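Local coordinates for uncharacterized protein (Parabacteroides merdae ATCC 43184, PDB 5BMT), which is of unknown function but has an immunoglobulin-like fold and probably carries an OB-type domain related to those of bacterial lipoproteins, at residues Y86-L98 with Q133-Q145. Residues are numbered along the deposited sequence; the frame is centred on the assembly and turned at random. Where two conformers were deposited one is given.
Sequences YDLSYSPLDSMAL and QKNTYIMSMDSNQ
Tyr86 lays one ring face over Tyr137: Tyr137 CB stands 4.1 Å from the ring centroid, almost on its normal, and the Tyr137 ring turns its edge to that face in an offset edge-to-face pair, planes at 82°. With CG beside its backbone N (chi1 -65°), the Tyr86 ring reaches back along strand 134-140, CE1 lying 3.5 Å from Tyr137 N, and a water links Tyr86 OH to Asn135 O. Cutting Tyr86 back to alanine is likely to uncover that backbone and leave the water without its phenol partner. Further on the strands pair briefly in parallel, Ser89 beside Ser140: Ser89 N donates to Met139 O (2.8 Å), while Met141 N returns a weak bond to Ser89 O. Beside this pairing a second water joins Asp87 O, Ser89 OG and Met139 N. In the conformers given, Leu88 CD1 lies against Met139 CG, and selenomethionine Met141 sets SE at the Tyr90 ring edge, a Met-aromatic contact. After Pro92 the loop curls back, setting Leu93 CD1 and Leu98 CD1 against Ile138 CG2. Asn135 ND2 and Asp179 hold Tyr137 OH. Leu88, Tyr90 and Met141 meet Leu188 of helix 186-198, while strand 85-89 lies between strands 134-140 and 173-184 in the mixed sheet of this immunoglobulin-like protein.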
loop_
_atom_site.group_PDB
_atom_site.type_symbol
_atom_site.label_atom_id
_atom_site.label_comp_id
_atom_site.label_asym_id
_atom_site.label_seq_id
_atom_site.Cartn_x
_atom_site.Cartn_y
_atom_site.Cartn_z
ATOM N N TYR A 86 -8.918 1.669 2.725
ATOM C CA TYR A 86 -9.748 0.480 2.917
ATOM C C TYR A 86 -9.318 -0.285 4.138
ATOM O O TYR A 86 -8.153 -0.230 4.550
ATOM C CB TYR A 86 -9.665 -0.442 1.670
ATOM C CG TYR A 86 -10.265 0.251 0.480
ATOM C CD1 TYR A 86 -11.637 0.200 0.239
ATOM C CD2 TYR A 86 -9.472 1.024 -0.376
ATOM C CE1 TYR A 86 -12.212 0.921 -0.806
ATOM C CE2 TYR A 86 -10.035 1.743 -1.426
ATOM C CZ TYR A 86 -11.402 1.684 -1.641
ATOM O OH TYR A 86 -11.961 2.403 -2.673
ATOM N N ASP A 87 -10.250 -1.023 4.722
ATOM C CA ASP A 87 -9.920 -1.923 5.805
ATOM C C ASP A 87 -9.341 -3.199 5.229
ATOM O O ASP A 87 -9.472 -3.454 4.015
ATOM C CB ASP A 87 -11.241 -2.280 6.534
ATOM C CG ASP A 87 -11.893 -1.073 7.171
ATOM O OD1 ASP A 87 -11.155 -0.176 7.651
ATOM O OD2 ASP A 87 -13.146 -1.036 7.219
ATOM N N LEU A 88 -8.691 -3.993 6.082
ATOM C CA LEU A 88 -8.256 -5.315 5.670
ATOM C C LEU A 88 -9.259 -6.256 6.320
ATOM O O LEU A 88 -9.345 -6.315 7.543
ATOM C CB LEU A 88 -6.793 -5.628 6.021
ATOM C CG LEU A 88 -6.378 -7.098 5.846
ATOM C CD1 LEU A 88 -6.584 -7.613 4.443
ATOM C CD2 LEU A 88 -4.972 -7.291 6.214
ATOM N N SER A 89 -10.058 -6.915 5.476
ATOM C CA SER A 89 -11.152 -7.779 5.896
ATOM C C SER A 89 -10.671 -9.204 6.186
ATOM O O SER A 89 -9.911 -9.770 5.395
ATOM C CB SER A 89 -12.211 -7.789 4.799
ATOM O OG SER A 89 -12.621 -6.468 4.480
ATOM N N TYR A 90 -11.134 -9.802 7.277
ATOM C CA TYR A 90 -10.760 -11.162 7.616
ATOM C C TYR A 90 -11.903 -12.135 7.298
ATOM O O TYR A 90 -11.982 -13.202 7.894
ATOM C CB TYR A 90 -10.339 -11.224 9.102
ATOM C CG TYR A 90 -9.090 -10.400 9.333
ATOM C CD1 TYR A 90 -7.840 -10.840 8.875
ATOM C CD2 TYR A 90 -9.168 -9.128 9.893
ATOM C CE1 TYR A 90 -6.690 -10.052 9.037
ATOM C CE2 TYR A 90 -8.018 -8.357 10.108
ATOM C CZ TYR A 90 -6.782 -8.833 9.688
ATOM O OH TYR A 90 -5.652 -8.064 9.879
ATOM N N SER A 91 -12.764 -11.756 6.358
ATOM C CA SER A 91 -13.899 -12.586 5.918
ATOM C C SER A 91 -13.591 -13.053 4.496
ATOM O O SER A 91 -13.867 -12.332 3.549
ATOM C CB SER A 91 -15.213 -11.787 5.946
ATOM O OG SER A 91 -15.611 -11.270 7.212
ATOM N N PRO A 92 -13.017 -14.245 4.322
ATOM C CA PRO A 92 -12.676 -14.697 2.956
ATOM C C PRO A 92 -13.912 -14.907 2.085
ATOM O O PRO A 92 -15.001 -15.230 2.577
ATOM C CB PRO A 92 -11.899 -15.994 3.188
ATOM C CG PRO A 92 -12.297 -16.447 4.538
ATOM C CD PRO A 92 -12.609 -15.226 5.344
ATOM N N LEU A 93 -13.748 -14.609 0.791
ATOM C CA LEU A 93 -14.802 -14.707 -0.216
ATOM C C LEU A 93 -14.621 -15.941 -1.072
ATOM O O LEU A 93 -13.511 -16.449 -1.162
ATOM C CB LEU A 93 -14.746 -13.465 -1.122
ATOM C CG LEU A 93 -14.948 -12.110 -0.411
ATOM C CD1 LEU A 93 -14.696 -10.940 -1.368
ATOM C CD2 LEU A 93 -16.319 -12.022 0.179
ATOM N N ASP A 94 -15.697 -16.415 -1.696
ATOM C CA ASP A 94 -15.582 -17.561 -2.600
ATOM C C ASP A 94 -15.407 -17.041 -4.058
ATOM O O ASP A 94 -15.246 -15.830 -4.271
ATOM C CB ASP A 94 -16.775 -18.531 -2.446
ATOM C CG ASP A 94 -18.149 -17.964 -2.769
ATOM O OD1 ASP A 94 -18.219 -16.904 -3.425
ATOM O OD2 ASP A 94 -19.159 -18.596 -2.380
ATOM N N SER A 95 -15.437 -17.964 -5.042
ATOM C CA SER A 95 -15.226 -17.648 -6.457
ATOM C C SER A 95 -16.404 -16.934 -7.117
ATOM O O SER A 95 -16.263 -16.482 -8.255
ATOM C CB SER A 95 -14.888 -18.911 -7.237
ATOM O OG SER A 95 -13.614 -19.387 -6.840
HETATM N N MSE A 96 -17.562 -16.808 -6.435
HETATM C CA MSE A 96 -18.681 -16.098 -7.059
HETATM C C MSE A 96 -18.311 -14.646 -7.353
HETATM O O MSE A 96 -17.751 -13.972 -6.478
HETATM C CB MSE A 96 -19.936 -16.132 -6.183
HETATM C CG MSE A 96 -20.456 -17.550 -5.895
HETATM SE SE MSE A 96 -20.878 -18.624 -7.497
HETATM C CE MSE A 96 -22.120 -17.358 -8.420
ATOM N N ALA A 97 -18.639 -14.158 -8.563
ATOM C CA ALA A 97 -18.338 -12.766 -8.900
ATOM C C ALA A 97 -19.205 -11.815 -8.064
ATOM O O ALA A 97 -20.387 -12.081 -7.807
ATOM C CB ALA A 97 -18.565 -12.517 -10.393
ATOM N N LEU A 98 -18.605 -10.714 -7.628
ATOM C CA LEU A 98 -19.298 -9.658 -6.918
ATOM C C LEU A 98 -20.088 -8.845 -7.911
ATOM O O LEU A 98 -19.761 -8.855 -9.100
ATOM C CB LEU A 98 -18.265 -8.747 -6.220
ATOM C CG LEU A 98 -17.320 -9.436 -5.236
ATOM C CD1 LEU A 98 -16.335 -8.459 -4.692
ATOM C CD2 LEU A 98 -18.085 -10.134 -4.098
ATOM N N GLN A 133 -13.423 6.815 -14.428
ATOM C CA GLN A 133 -13.993 5.609 -13.823
ATOM C C GLN A 133 -13.594 5.606 -12.351
ATOM O O GLN A 133 -12.482 6.024 -12.009
ATOM C CB GLN A 133 -13.448 4.350 -14.539
ATOM C CG GLN A 133 -13.978 3.016 -13.966
ATOM C CD GLN A 133 -13.469 1.841 -14.772
ATOM O OE1 GLN A 133 -13.476 1.847 -16.013
ATOM N NE2 GLN A 133 -13.116 0.767 -14.080
ATOM N N LYS A 134 -14.487 5.140 -11.476
ATOM C CA LYS A 134 -14.159 5.033 -10.065
ATOM C C LYS A 134 -14.463 3.619 -9.612
ATOM O O LYS A 134 -15.511 3.070 -9.952
ATOM C CB LYS A 134 -14.946 6.050 -9.215
ATOM C CG LYS A 134 -14.643 7.518 -9.555
ATOM C CD LYS A 134 -13.398 8.035 -8.829
ATOM C CE LYS A 134 -13.008 9.428 -9.260
ATOM N NZ LYS A 134 -12.144 9.397 -10.465
ATOM N N ASN A 135 -13.545 3.051 -8.831
ATOM C CA ASN A 135 -13.695 1.710 -8.293
ATOM C C ASN A 135 -13.647 1.741 -6.792
ATOM O O ASN A 135 -13.051 2.664 -6.210
ATOM C CB ASN A 135 -12.549 0.808 -8.770
ATOM C CG ASN A 135 -12.289 0.788 -10.243
ATOM O OD1 ASN A 135 -13.189 0.975 -11.057
ATOM N ND2 ASN A 135 -11.097 0.363 -10.616
ATOM N N THR A 136 -14.189 0.699 -6.161
ATOM C CA THR A 136 -13.987 0.452 -4.739
ATOM C C THR A 136 -13.424 -0.958 -4.629
ATOM O O THR A 136 -13.511 -1.756 -5.584
ATOM C CB THR A 136 -15.184 0.704 -3.839
ATOM O OG1 THR A 136 -16.274 -0.068 -4.307
ATOM C CG2 THR A 136 -15.477 2.217 -3.708
ATOM N N TYR A 137 -12.826 -1.243 -3.492
ATOM C CA TYR A 137 -12.070 -2.465 -3.323
ATOM C C TYR A 137 -12.372 -3.191 -2.056
ATOM O O TYR A 137 -12.894 -2.636 -1.095
ATOM C CB TYR A 137 -10.552 -2.109 -3.303
ATOM C CG TYR A 137 -10.087 -1.481 -4.602
ATOM C CD1 TYR A 137 -9.647 -2.272 -5.662
ATOM C CD2 TYR A 137 -10.131 -0.092 -4.793
ATOM C CE1 TYR A 137 -9.292 -1.710 -6.886
ATOM C CE2 TYR A 137 -9.784 0.481 -6.018
ATOM C CZ TYR A 137 -9.355 -0.335 -7.057
ATOM O OH TYR A 137 -9.021 0.210 -8.283
ATOM N N ILE A 138 -12.008 -4.472 -2.059
ATOM C CA ILE A 138 -12.059 -5.296 -0.887
ATOM C C ILE A 138 -10.752 -6.072 -0.836
ATOM O O ILE A 138 -10.405 -6.787 -1.790
ATOM C CB ILE A 138 -13.322 -6.230 -0.806
ATOM C CG1 ILE A 138 -13.218 -7.245 0.346
ATOM C CG2 ILE A 138 -13.584 -6.982 -2.108
ATOM C CD1 ILE A 138 -13.611 -6.735 1.536
HETATM N N MSE A 139 -10.020 -5.906 0.257
HETATM C CA MSE A 139 -8.802 -6.654 0.530
HETATM C C MSE A 139 -9.154 -7.614 1.642
HETATM O O MSE A 139 -9.582 -7.175 2.711
HETATM C CB MSE A 139 -7.642 -5.716 0.911
HETATM C CG MSE A 139 -6.349 -6.462 1.177
HETATM SE SE MSE A 139 -5.454 -7.099 -0.418
HETATM C CE MSE A 139 -3.917 -5.933 -0.473
ATOM N N SER A 140 -9.037 -8.911 1.382
ATOM C CA SER A 140 -9.432 -9.866 2.387
ATOM C C SER A 140 -8.386 -10.933 2.577
ATOM O O SER A 140 -7.511 -11.116 1.729
ATOM C CB SER A 140 -10.774 -10.493 1.996
ATOM O OG SER A 140 -10.715 -11.147 0.732
HETATM N N MSE A 141 -8.604 -11.775 3.560
HETATM C CA MSE A 141 -7.741 -12.922 3.735
HETATM C C MSE A 141 -8.357 -13.856 4.723
HETATM O O MSE A 141 -9.253 -13.469 5.482
HETATM C CB MSE A 141 -6.297 -12.553 4.145
HETATM C CG MSE A 141 -6.192 -11.584 5.305
HETATM SE SE MSE A 141 -4.577 -11.983 6.287
HETATM C CE MSE A 141 -5.179 -13.364 7.103
ATOM N N ASP A 142 -7.897 -15.101 4.675
ATOM C CA ASP A 142 -8.313 -16.137 5.587
ATOM C C ASP A 142 -7.290 -16.176 6.718
ATOM O O ASP A 142 -6.159 -16.600 6.492
ATOM C CB ASP A 142 -8.419 -17.477 4.828
ATOM C CG ASP A 142 -8.659 -18.697 5.697
ATOM O OD1 ASP A 142 -9.175 -18.532 6.831
ATOM O OD2 ASP A 142 -8.347 -19.823 5.237
ATOM N N SER A 143 -7.665 -15.688 7.918
ATOM C CA SER A 143 -6.803 -15.702 9.118
ATOM C C SER A 143 -6.468 -17.129 9.624
ATOM O O SER A 143 -5.569 -17.278 10.452
ATOM C CB SER A 143 -7.442 -14.891 10.239
ATOM O OG SER A 143 -8.613 -15.500 10.751
ATOM N N ASN A 144 -7.164 -18.163 9.130
ATOM C CA ASN A 144 -6.906 -19.560 9.523
ATOM C C ASN A 144 -5.948 -20.262 8.548
ATOM O O ASN A 144 -5.601 -21.421 8.774
ATOM C CB ASN A 144 -8.216 -20.358 9.608
ATOM C CG ASN A 144 -9.131 -19.922 10.723
ATOM O OD1 ASN A 144 -8.699 -19.395 11.749
ATOM N ND2 ASN A 144 -10.416 -20.192 10.564
ATOM N N GLN A 145 -5.551 -19.577 7.457
ATOM C CA GLN A 145 -4.668 -20.129 6.431
ATOM C C GLN A 145 -3.308 -20.475 6.978
ATOM O O GLN A 145 -2.770 -19.782 7.838
ATOM C CB GLN A 145 -4.486 -19.147 5.237
ATOM C CG GLN A 145 -3.433 -18.040 5.467
ATOM C CD GLN A 145 -3.265 -17.113 4.294
ATOM O OE1 GLN A 145 -2.353 -17.268 3.501
ATOM N NE2 GLN A 145 -4.127 -16.123 4.173
HETATM O O HOH W 1 -10.820 3.600 -4.677
HETATM O O HOH W 2 -11.380 -4.415 2.443
HETATM O O HOH W 3 -10.322 -15.108 8.582
HETATM O O HOH W 4 -11.131 -13.717 -0.066
#